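Local coordinates for putative adenosine kinase (Schistosoma mansoni, PDB 3VAS), which probably phosphorylates adenosine to AMP with ATP as phosphate donor, as an adenosine kinase of the ribokinase (pfkB) family, at residues L22-P33 / K97-I107; L51-A59 / K148-L156. All blocks are in the same frame, centred on the assembly; numbering follows the deposited sequence.

Contact 1 (L22-P33 / K97-I107); sequences LSEGYVFGMGNP and KPFVCSYVGCI. With ADN (adenosine), chain C.
The F28 ring meets S102 and V104 across two parallel strands, 27-31 and 101-107, whose axes diverge by only 14°. With CG anti to the backbone N (chi1 177°), the ring runs along the neighbouring strand: F28 CD1 rests by S102 CB, and F28 CZ lies 3.6 Å from V104 CG2, approached obliquely. Helix 170-178 closes this face through L175, V176 and V172. On the other face V27 CB packs 3.7 Å from C101 SG. With glycine at 29 and 31, the ring of Y103 lies directly against main-chain atoms, Y103 CD1 being 3.8 Å from G29 O and Y103 OH 3.2 Å from G31 C; Y103 OH is also 2.8 Å from a water that bonds weakly to N32 O. Five backbone bonds, from V27 N to V100 O through G31 N to V104 O, stitch the tight part together; beyond them P33 CG touches I107 CG2.

The opposite end, from L22 to E24 against K97 to F99, is more open to solvent. The extended K97 chain brings NZ 2.7 Å from L22 O, above the carbonyl plane. E24 lies alongside F99, E24 OE2 at the ring edge 3.8 Å from F99 CD1, with carboxylate and ring planes 70° apart. A water donates to P98 O and, weakly, to E24 OE2. Waters bridge the pocket end too, as from G31 O to C106 N.

There N32 ND2 donates to adenosine N1 at 3.0 Å, while N32 OD1 is bonded to T191. Both amide ends are engaged, which fixes its rotation and implies a base whose N1 accepts a hydrogen bond.

Contact 2 (L51-A59 / K148-L156); sequences LKKDNIVLA and KLRSMVTYL. With ADN (adenosine), chain C.
I56 places CG1 anti to its backbone N (chi1 -176°) and T154 turns OG1 in beside its own N (chi1 -61°), so that I56 CD1 and T154 OG1 come within 3.4 Å on the face that meets adenosine. T154 OG1 stands 2.8 Å from adenosine N7, on the imidazole side of the base. M152, bent at chi3, brings CE to 3.8 Å from I56 CB and its sulfur near C8 and the ribose. L58 CD2 packs against L156 CD1, the two side chains crossing at a slant, and is 3.5 Å from adenosine N6.

The reverse face mixes apolar packing with one polar tie, S151 OG donating to K52 O at 2.9 Å. The L51 and V153 side chains cross at about a right angle, both methyls of L51 touching V153 CG2, and A59 CB packs on V153 CG1.

At the exposed end, D54 OD2 hangs over one face of the R150 guanidinium, 3.3 Å from R150 NE; no N-H points at it, leaving a purely electrostatic attraction, and R150 NH1 is buried without a partner. K53 NZ, 2.9 Å from D54 OD2, completes the charge network.

Four alternating backbone bonds, from M152 N to N55 O through A59 N to T154 O, those of T154 N and A59 N nearly straight, pair strand 55-58 in parallel with 150-157, itself antiparallel to 138-145. This is consistent with the small lid sheet of ribokinase-family enzymes, whose inner face covers the nucleoside.

How the contacts relate
Although their centres lie about 27 Å apart, on opposite sides of the chain's centre, the two contacts converge on one adenosine. Contact 1 reaches the N1 side of the base through N32, whereas contact 2 lines its N7 and N6 side with I56, T154, L58 and L156. They meet where N32 ND2 packs 3.9 Å from L156 CD2, and T191, the partner of N32, also touches L156. Strand 27-40, one side of contact 1, also pairs with strand 138-145, which borders strand 150-157 of contact 2. D36, D320, G82, A83 and N86 supply further hydrogen bonds to the nucleoside.

Contact 1 (L22-P33 / K97-I107)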
loop_
_atom_site.group_PDB
_atom_site.type_symbol
_atom_site.label_atom_id
_atom_site.label_comp_id
_atom_site.label_asym_id
_atom_site.label_seq_id
_atom_site.Cartn_x
_atom_site.Cartn_y
_atom_site.Cartn_z
ATOM N N LEU A 22 -5.374 22.295 -0.003
ATOM C CA LEU A 22 -5.808 21.355 1.026
ATOM C C LEU A 22 -5.319 21.725 2.424
ATOM O O LEU A 22 -4.170 22.124 2.615
ATOM C CB LEU A 22 -5.345 19.938 0.682
ATOM C CG LEU A 22 -5.879 19.290 -0.596
ATOM C CD1 LEU A 22 -5.145 17.980 -0.863
ATOM C CD2 LEU A 22 -7.378 19.057 -0.500
ATOM N N SER A 23 -6.213 21.573 3.393
ATOM C CA SER A 23 -5.911 21.774 4.804
ATOM C C SER A 23 -4.788 20.848 5.281
ATOM O O SER A 23 -4.567 19.784 4.704
ATOM C CB SER A 23 -7.179 21.512 5.618
ATOM O OG SER A 23 -6.937 21.613 7.004
ATOM N N GLU A 24 -4.072 21.254 6.326
ATOM C CA GLU A 24 -3.038 20.397 6.907
ATOM C C GLU A 24 -3.659 19.148 7.525
ATOM O O GLU A 24 -4.756 19.199 8.084
ATOM C CB GLU A 24 -2.211 21.152 7.952
ATOM C CG GLU A 24 -1.316 22.240 7.374
ATOM C CD GLU A 24 -0.363 22.823 8.405
ATOM O OE1 GLU A 24 -0.391 22.372 9.574
ATOM O OE2 GLU A 24 0.416 23.731 8.045
ATOM N N GLY A 25 -2.960 18.024 7.409
ATOM C CA GLY A 25 -3.477 16.760 7.899
ATOM C C GLY A 25 -4.764 16.332 7.214
ATOM O O GLY A 25 -5.577 15.620 7.795
ATOM N N TYR A 26 -4.948 16.773 5.975
ATOM C CA TYR A 26 -6.114 16.403 5.180
ATOM C C TYR A 26 -6.136 14.896 4.902
ATOM O O TYR A 26 -7.202 14.283 4.841
ATOM C CB TYR A 26 -6.094 17.172 3.860
ATOM C CG TYR A 26 -7.401 17.169 3.112
ATOM C CD1 TYR A 26 -8.389 18.102 3.403
ATOM C CD2 TYR A 26 -7.646 16.245 2.102
ATOM C CE1 TYR A 26 -9.586 18.109 2.715
ATOM C CE2 TYR A 26 -8.840 16.247 1.409
ATOM C CZ TYR A 26 -9.806 17.179 1.721
ATOM O OH TYR A 26 -10.996 17.184 1.033
ATOM N N VAL A 27 -4.945 14.318 4.740
ATOM C CA VAL A 27 -4.778 12.903 4.420
ATOM C C VAL A 27 -4.084 12.173 5.564
ATOM O O VAL A 27 -3.022 12.593 6.023
ATOM C CB VAL A 27 -3.928 12.712 3.142
ATOM C CG1 VAL A 27 -3.675 11.233 2.882
ATOM C CG2 VAL A 27 -4.602 13.366 1.942
ATOM N N PHE A 28 -4.686 11.079 6.018
ATOM C CA PHE A 28 -4.129 10.290 7.114
ATOM C C PHE A 28 -3.882 8.853 6.678
ATOM O O PHE A 28 -4.743 8.227 6.063
ATOM C CB PHE A 28 -5.077 10.300 8.322
ATOM C CG PHE A 28 -4.603 9.452 9.480
ATOM C CD1 PHE A 28 -3.878 10.016 10.517
ATOM C CD2 PHE A 28 -4.893 8.093 9.533
ATOM C CE1 PHE A 28 -3.439 9.243 11.579
ATOM C CE2 PHE A 28 -4.456 7.316 10.587
ATOM C CZ PHE A 28 -3.731 7.891 11.614
ATOM N N GLY A 29 -2.708 8.330 7.012
ATOM C CA GLY A 29 -2.430 6.919 6.824
ATOM C C GLY A 29 -1.955 6.271 8.113
ATOM O O GLY A 29 -1.333 6.926 8.952
ATOM N N MET A 30 -2.271 4.994 8.291
ATOM C CA MET A 30 -1.630 4.188 9.330
ATOM C C MET A 30 -1.164 2.887 8.696
ATOM O O MET A 30 -1.840 2.353 7.824
ATOM C CB MET A 30 -2.561 3.920 10.521
ATOM C CG MET A 30 -3.803 3.085 10.210
ATOM S SD MET A 30 -4.639 2.449 11.693
ATOM C CE MET A 30 -3.715 0.967 12.026
ATOM N N GLY A 31 -0.003 2.385 9.108
ATOM C CA GLY A 31 0.509 1.164 8.509
ATOM C C GLY A 31 1.732 0.544 9.156
ATOM O O GLY A 31 2.044 0.796 10.324
ATOM N N ASN A 32 2.421 -0.288 8.379
ATOM C CA ASN A 32 3.627 -0.953 8.843
ATOM C C ASN A 32 4.869 -0.292 8.244
ATOM O O ASN A 32 5.163 -0.460 7.062
ATOM C CB ASN A 32 3.582 -2.440 8.468
ATOM C CG ASN A 32 2.239 -3.083 8.792
ATOM O OD1 ASN A 32 1.590 -2.728 9.778
ATOM N ND2 ASN A 32 1.814 -4.029 7.959
ATOM N N PRO A 33 5.598 0.487 9.054
ATOM C CA PRO A 33 6.802 1.109 8.494
ATOM C C PRO A 33 7.939 0.104 8.497
ATOM O O PRO A 33 8.298 -0.426 9.552
ATOM C CB PRO A 33 7.074 2.278 9.447
ATOM C CG PRO A 33 6.451 1.876 10.736
ATOM C CD PRO A 33 5.330 0.911 10.439
ATOM N N LYS A 97 2.679 20.560 -0.562
ATOM C CA LYS A 97 2.369 21.487 0.515
ATOM C C LYS A 97 2.688 20.806 1.840
ATOM O O LYS A 97 2.188 19.712 2.112
ATOM C CB LYS A 97 0.900 21.905 0.493
ATOM C CG LYS A 97 0.545 22.823 1.651
ATOM C CD LYS A 97 -0.940 23.070 1.774
ATOM C CE LYS A 97 -1.225 24.030 2.919
ATOM N NZ LYS A 97 -2.681 24.307 3.067
ATOM N N PRO A 98 3.521 21.454 2.668
ATOM C CA PRO A 98 3.996 20.838 3.914
ATOM C C PRO A 98 2.859 20.436 4.853
ATOM O O PRO A 98 1.944 21.223 5.077
ATOM C CB PRO A 98 4.848 21.941 4.556
ATOM C CG PRO A 98 5.209 22.875 3.426
ATOM C CD PRO A 98 4.056 22.814 2.469
ATOM N N PHE A 99 2.920 19.206 5.359
ATOM C CA PHE A 99 2.061 18.723 6.446
ATOM C C PHE A 99 0.629 18.389 6.042
ATOM O O PHE A 99 -0.229 18.184 6.899
ATOM C CB PHE A 99 2.064 19.700 7.630
ATOM C CG PHE A 99 3.422 20.262 7.949
ATOM C CD1 PHE A 99 3.607 21.632 8.073
ATOM C CD2 PHE A 99 4.513 19.425 8.115
ATOM C CE1 PHE A 99 4.856 22.156 8.360
ATOM C CE2 PHE A 99 5.766 19.942 8.405
ATOM C CZ PHE A 99 5.937 21.309 8.529
ATOM N N VAL A 100 0.364 18.315 4.743
ATOM C CA VAL A 100 -0.964 17.908 4.293
ATOM C C VAL A 100 -1.248 16.447 4.676
ATOM O O VAL A 100 -2.401 16.065 4.891
ATOM C CB VAL A 100 -1.169 18.155 2.771
ATOM C CG1 VAL A 100 -0.163 17.371 1.950
ATOM C CG2 VAL A 100 -2.584 17.806 2.349
ATOM N N CYS A 101 -0.195 15.640 4.795
ATOM C CA CYS A 101 -0.369 14.221 5.113
ATOM C C CYS A 101 0.118 13.840 6.511
ATOM O O CYS A 101 1.084 14.407 7.026
ATOM C CB CYS A 101 0.306 13.333 4.063
ATOM S SG CYS A 101 -0.389 13.441 2.402
ATOM N N SER A 102 -0.568 12.864 7.107
ATOM C CA SER A 102 -0.237 12.343 8.428
ATOM C C SER A 102 -0.046 10.835 8.343
ATOM O O SER A 102 -0.757 10.159 7.596
ATOM C CB SER A 102 -1.363 12.634 9.419
ATOM O OG SER A 102 -1.489 14.014 9.688
ATOM N N TYR A 103 0.905 10.316 9.118
ATOM C CA TYR A 103 1.158 8.880 9.159
ATOM C C TYR A 103 1.419 8.369 10.576
ATOM O O TYR A 103 2.141 8.998 11.356
ATOM C CB TYR A 103 2.333 8.510 8.254
ATOM C CG TYR A 103 2.664 7.028 8.245
ATOM C CD1 TYR A 103 1.992 6.151 7.398
ATOM C CD2 TYR A 103 3.658 6.509 9.071
ATOM C CE1 TYR A 103 2.299 4.799 7.376
ATOM C CE2 TYR A 103 3.977 5.158 9.060
ATOM C CZ TYR A 103 3.293 4.305 8.211
ATOM O OH TYR A 103 3.596 2.957 8.195
ATOM N N VAL A 104 0.829 7.217 10.884
ATOM C CA VAL A 104 1.031 6.524 12.151
ATOM C C VAL A 104 1.486 5.085 11.901
ATOM O O VAL A 104 0.883 4.364 11.104
ATOM C CB VAL A 104 -0.271 6.493 12.976
ATOM C CG1 VAL A 104 -0.143 5.536 14.161
ATOM C CG2 VAL A 104 -0.648 7.897 13.437
ATOM N N GLY A 105 2.556 4.673 12.579
ATOM C CA GLY A 105 3.042 3.307 12.497
ATOM C C GLY A 105 3.931 2.987 13.685
ATOM O O GLY A 105 4.266 3.880 14.468
ATOM N N CYS A 106 4.326 1.724 13.824
ATOM C CA CYS A 106 5.195 1.329 14.935
ATOM C C CYS A 106 6.585 0.869 14.491
ATOM O O CYS A 106 6.729 -0.113 13.757
ATOM C CB CYS A 106 4.532 0.249 15.800
ATOM S SG CYS A 106 5.452 -0.145 17.315
ATOM N N ILE A 107 7.605 1.587 14.949
ATOM C CA ILE A 107 8.994 1.218 14.705
ATOM C C ILE A 107 9.662 0.797 16.016
ATOM O O ILE A 107 9.108 1.007 17.101
ATOM C CB ILE A 107 9.800 2.393 14.111
ATOM C CG1 ILE A 107 9.738 3.608 15.045
ATOM C CG2 ILE A 107 9.300 2.754 12.705
ATOM C CD1 ILE A 107 10.687 4.744 14.652
HETATM O "O5'" ADN C . 4.662 -2.522 -2.643
HETATM C "C5'" ADN C . 6.025 -2.766 -2.299
HETATM C "C4'" ADN C . 6.289 -2.449 -0.847
HETATM O "O4'" ADN C . 5.519 -3.327 -0.011
HETATM C "C3'" ADN C . 7.740 -2.595 -0.372
HETATM O "O3'" ADN C . 8.306 -1.301 -0.159
HETATM C "C2'" ADN C . 7.624 -3.330 0.983
HETATM O "O2'" ADN C . 8.324 -2.719 2.045
HETATM C "C1'" ADN C . 6.118 -3.337 1.249
HETATM N N9 ADN C . 5.640 -4.491 2.010
HETATM C C8 ADN C . 5.965 -5.756 1.822
HETATM N N7 ADN C . 5.264 -6.549 2.846
HETATM C C5 ADN C . 4.505 -5.653 3.656
HETATM C C6 ADN C . 3.673 -5.861 4.752
HETATM N N6 ADN C . 3.466 -7.194 5.252
HETATM N N1 ADN C . 3.053 -4.779 5.362
HETATM C C2 ADN C . 3.248 -3.506 4.889
HETATM N N3 ADN C . 4.064 -3.299 3.808
HETATM C C4 ADN C . 4.699 -4.409 3.195
HETATM O O HOH W 1 1.790 23.676 4.924
HETATM O O HOH W 2 -4.100 14.218 9.752
HETATM O O HOH W 3 2.934 -0.468 12.501
HETATM O O HOH W 4 3.512 1.504 5.759
HETATM O O HOH W 5 8.571 -1.546 12.093
#

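Contact 2 (L51-A59 / K148-L156)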
loop_
_atom_site.group_PDB
_atom_site.type_symbol
_atom_site.label_atom_id
_atom_site.label_comp_id
_atom_site.label_asym_id
_atom_site.label_seq_id
_atom_site.Cartn_x
_atom_site.Cartn_y
_atom_site.Cartn_z
ATOM N N LEU A 51 9.819 -19.333 -2.986
ATOM C CA LEU A 51 9.286 -18.004 -3.276
ATOM C C LEU A 51 8.740 -17.916 -4.698
ATOM O O LEU A 51 9.214 -18.610 -5.599
ATOM C CB LEU A 51 10.363 -16.940 -3.063
ATOM C CG LEU A 51 11.008 -16.949 -1.674
ATOM C CD1 LEU A 51 12.056 -15.858 -1.562
ATOM C CD2 LEU A 51 9.952 -16.798 -0.589
ATOM N N LYS A 52 7.754 -17.048 -4.891
ATOM C CA LYS A 52 7.055 -16.945 -6.166
ATOM C C LYS A 52 7.191 -15.555 -6.784
ATOM O O LYS A 52 7.442 -14.573 -6.081
ATOM C CB LYS A 52 5.576 -17.295 -5.977
ATOM C CG LYS A 52 5.344 -18.697 -5.431
ATOM C CD LYS A 52 4.092 -18.765 -4.564
ATOM C CE LYS A 52 2.834 -18.428 -5.354
ATOM N NZ LYS A 52 1.603 -18.513 -4.514
ATOM N N LYS A 53 7.020 -15.490 -8.102
ATOM C CA LYS A 53 7.100 -14.243 -8.860
ATOM C C LYS A 53 6.134 -13.175 -8.350
ATOM O O LYS A 53 4.966 -13.462 -8.080
ATOM C CB LYS A 53 6.806 -14.517 -10.342
ATOM C CG LYS A 53 6.987 -13.309 -11.255
ATOM C CD LYS A 53 8.442 -13.143 -11.676
ATOM C CE LYS A 53 8.710 -11.772 -12.291
ATOM N NZ LYS A 53 8.769 -10.695 -11.258
ATOM N N ASP A 54 6.633 -11.949 -8.223
ATOM C CA ASP A 54 5.814 -10.789 -7.864
ATOM C C ASP A 54 4.974 -10.995 -6.610
ATOM O O ASP A 54 3.909 -10.399 -6.466
ATOM C CB ASP A 54 4.900 -10.390 -9.028
ATOM C CG ASP A 54 5.668 -9.832 -10.210
ATOM O OD1 ASP A 54 5.262 -10.092 -11.364
ATOM O OD2 ASP A 54 6.678 -9.133 -9.983
ATOM N N ASN A 55 5.452 -11.840 -5.706
ATOM C CA ASN A 55 4.676 -12.180 -4.526
ATOM C C ASN A 55 5.320 -11.665 -3.242
ATOM O O ASN A 55 6.474 -11.241 -3.233
ATOM C CB ASN A 55 4.473 -13.697 -4.446
ATOM C CG ASN A 55 3.289 -14.081 -3.580
ATOM O OD1 ASN A 55 2.337 -13.310 -3.436
ATOM N ND2 ASN A 55 3.343 -15.274 -2.993
ATOM N N ILE A 56 4.554 -11.695 -2.162
ATOM C CA ILE A 56 5.081 -11.381 -0.847
ATOM C C ILE A 56 4.558 -12.408 0.157
ATOM O O ILE A 56 3.384 -12.773 0.129
ATOM C CB ILE A 56 4.744 -9.919 -0.424
ATOM C CG1 ILE A 56 5.392 -9.567 0.923
ATOM C CG2 ILE A 56 3.240 -9.682 -0.416
ATOM C CD1 ILE A 56 4.516 -9.812 2.151
ATOM N N VAL A 57 5.443 -12.898 1.016
ATOM C CA VAL A 57 5.037 -13.762 2.114
ATOM C C VAL A 57 5.548 -13.205 3.438
ATOM O O VAL A 57 6.584 -12.532 3.485
ATOM C CB VAL A 57 5.532 -15.219 1.928
ATOM C CG1 VAL A 57 4.976 -15.802 0.645
ATOM C CG2 VAL A 57 7.052 -15.289 1.926
ATOM N N LEU A 58 4.804 -13.467 4.508
ATOM C CA LEU A 58 5.243 -13.112 5.846
ATOM C C LEU A 58 6.169 -14.212 6.338
ATOM O O LEU A 58 5.805 -15.389 6.309
ATOM C CB LEU A 58 4.040 -12.978 6.780
ATOM C CG LEU A 58 2.996 -11.913 6.419
ATOM C CD1 LEU A 58 1.851 -11.912 7.417
ATOM C CD2 LEU A 58 3.621 -10.524 6.337
ATOM N N ALA A 59 7.363 -13.829 6.783
ATOM C CA ALA A 59 8.365 -14.784 7.259
ATOM C C ALA A 59 7.813 -15.775 8.280
ATOM O O ALA A 59 7.188 -15.387 9.268
ATOM C CB ALA A 59 9.572 -14.055 7.839
ATOM N N LYS A 148 14.939 -13.227 -13.600
ATOM C CA LYS A 148 13.868 -14.218 -13.666
ATOM C C LYS A 148 12.671 -13.837 -12.794
ATOM O O LYS A 148 11.526 -13.887 -13.245
ATOM C CB LYS A 148 14.393 -15.590 -13.233
ATOM C CG LYS A 148 13.889 -16.762 -14.065
ATOM C CD LYS A 148 14.956 -17.228 -15.044
ATOM C CE LYS A 148 16.238 -17.608 -14.316
ATOM N NZ LYS A 148 17.370 -17.874 -15.249
ATOM N N LEU A 149 12.942 -13.464 -11.545
ATOM C CA LEU A 149 11.885 -13.241 -10.557
ATOM C C LEU A 149 12.156 -12.052 -9.640
ATOM O O LEU A 149 13.303 -11.650 -9.440
ATOM C CB LEU A 149 11.714 -14.486 -9.676
ATOM C CG LEU A 149 11.387 -15.841 -10.302
ATOM C CD1 LEU A 149 12.295 -16.913 -9.727
ATOM C CD2 LEU A 149 9.936 -16.198 -10.058
ATOM N N ARG A 150 11.084 -11.496 -9.082
ATOM C CA ARG A 150 11.193 -10.601 -7.938
ATOM C C ARG A 150 10.228 -11.092 -6.856
ATOM O O ARG A 150 9.111 -11.527 -7.152
ATOM C CB ARG A 150 10.939 -9.136 -8.321
ATOM C CG ARG A 150 9.477 -8.729 -8.400
ATOM C CD ARG A 150 9.226 -7.431 -7.639
ATOM N NE ARG A 150 7.813 -7.048 -7.644
ATOM C CZ ARG A 150 6.911 -7.494 -6.773
ATOM N NH1 ARG A 150 7.265 -8.351 -5.820
ATOM N NH2 ARG A 150 5.651 -7.089 -6.856
ATOM N N SER A 151 10.673 -11.050 -5.604
ATOM C CA SER A 151 9.916 -11.662 -4.525
ATOM C C SER A 151 10.278 -11.035 -3.183
ATOM O O SER A 151 11.433 -10.667 -2.948
ATOM C CB SER A 151 10.178 -13.173 -4.502
ATOM O OG SER A 151 9.140 -13.874 -3.840
ATOM N N MET A 152 9.289 -10.925 -2.304
ATOM C CA MET A 152 9.491 -10.306 -0.998
ATOM C C MET A 152 9.208 -11.250 0.165
ATOM O O MET A 152 8.221 -11.988 0.155
ATOM C CB MET A 152 8.618 -9.056 -0.859
ATOM C CG MET A 152 9.090 -7.888 -1.706
ATOM S SD MET A 152 8.010 -6.459 -1.545
ATOM C CE MET A 152 6.487 -7.095 -2.241
ATOM N N VAL A 153 10.080 -11.213 1.170
ATOM C CA VAL A 153 9.837 -11.903 2.431
ATOM C C VAL A 153 9.861 -10.885 3.566
ATOM O O VAL A 153 10.890 -10.265 3.839
ATOM C CB VAL A 153 10.870 -13.013 2.695
ATOM C CG1 VAL A 153 10.497 -13.800 3.957
ATOM C CG2 VAL A 153 10.966 -13.940 1.491
ATOM N N THR A 154 8.719 -10.715 4.222
ATOM C CA THR A 154 8.551 -9.656 5.204
ATOM C C THR A 154 8.603 -10.145 6.647
ATOM O O THR A 154 7.879 -11.063 7.026
ATOM C CB THR A 154 7.213 -8.931 4.996
ATOM O OG1 THR A 154 7.195 -8.349 3.689
ATOM C CG2 THR A 154 7.026 -7.839 6.038
ATOM N N TYR A 155 9.476 -9.530 7.439
ATOM C CA TYR A 155 9.488 -9.727 8.885
ATOM C C TYR A 155 8.919 -8.470 9.534
ATOM O O TYR A 155 9.583 -7.437 9.591
ATOM C CB TYR A 155 10.908 -9.989 9.399
ATOM C CG TYR A 155 10.953 -10.299 10.884
ATOM C CD1 TYR A 155 10.525 -11.530 11.366
ATOM C CD2 TYR A 155 11.409 -9.359 11.801
ATOM C CE1 TYR A 155 10.548 -11.820 12.717
ATOM C CE2 TYR A 155 11.438 -9.642 13.162
ATOM C CZ TYR A 155 11.008 -10.875 13.609
ATOM O OH TYR A 155 11.030 -11.175 14.954
ATOM N N LEU A 156 7.681 -8.559 9.999
ATOM C CA LEU A 156 6.952 -7.387 10.470
ATOM C C LEU A 156 7.587 -6.719 11.687
ATOM O O LEU A 156 7.557 -5.492 11.801
ATOM C CB LEU A 156 5.491 -7.739 10.747
ATOM C CG LEU A 156 4.647 -7.927 9.480
ATOM C CD1 LEU A 156 3.243 -8.415 9.819
ATOM C CD2 LEU A 156 4.590 -6.630 8.694
HETATM O "O5'" ADN C . 4.662 -2.522 -2.643
HETATM C "C5'" ADN C . 6.025 -2.766 -2.299
HETATM C "C4'" ADN C . 6.289 -2.449 -0.847
HETATM O "O4'" ADN C . 5.519 -3.327 -0.011
HETATM C "C3'" ADN C . 7.740 -2.595 -0.372
HETATM O "O3'" ADN C . 8.306 -1.301 -0.159
HETATM C "C2'" ADN C . 7.624 -3.330 0.983
HETATM O "O2'" ADN C . 8.324 -2.719 2.045
HETATM C "C1'" ADN C . 6.118 -3.337 1.249
HETATM N N9 ADN C . 5.640 -4.491 2.010
HETATM C C8 ADN C . 5.965 -5.756 1.822
HETATM N N7 ADN C . 5.264 -6.549 2.846
HETATM C C5 ADN C . 4.505 -5.653 3.656
HETATM C C6 ADN C . 3.673 -5.861 4.752
HETATM N N6 ADN C . 3.466 -7.194 5.252
HETATM N N1 ADN C . 3.053 -4.779 5.362
HETATM C C2 ADN C . 3.248 -3.506 4.889
HETATM N N3 ADN C . 4.064 -3.299 3.808
HETATM C C4 ADN C . 4.699 -4.409 3.195
#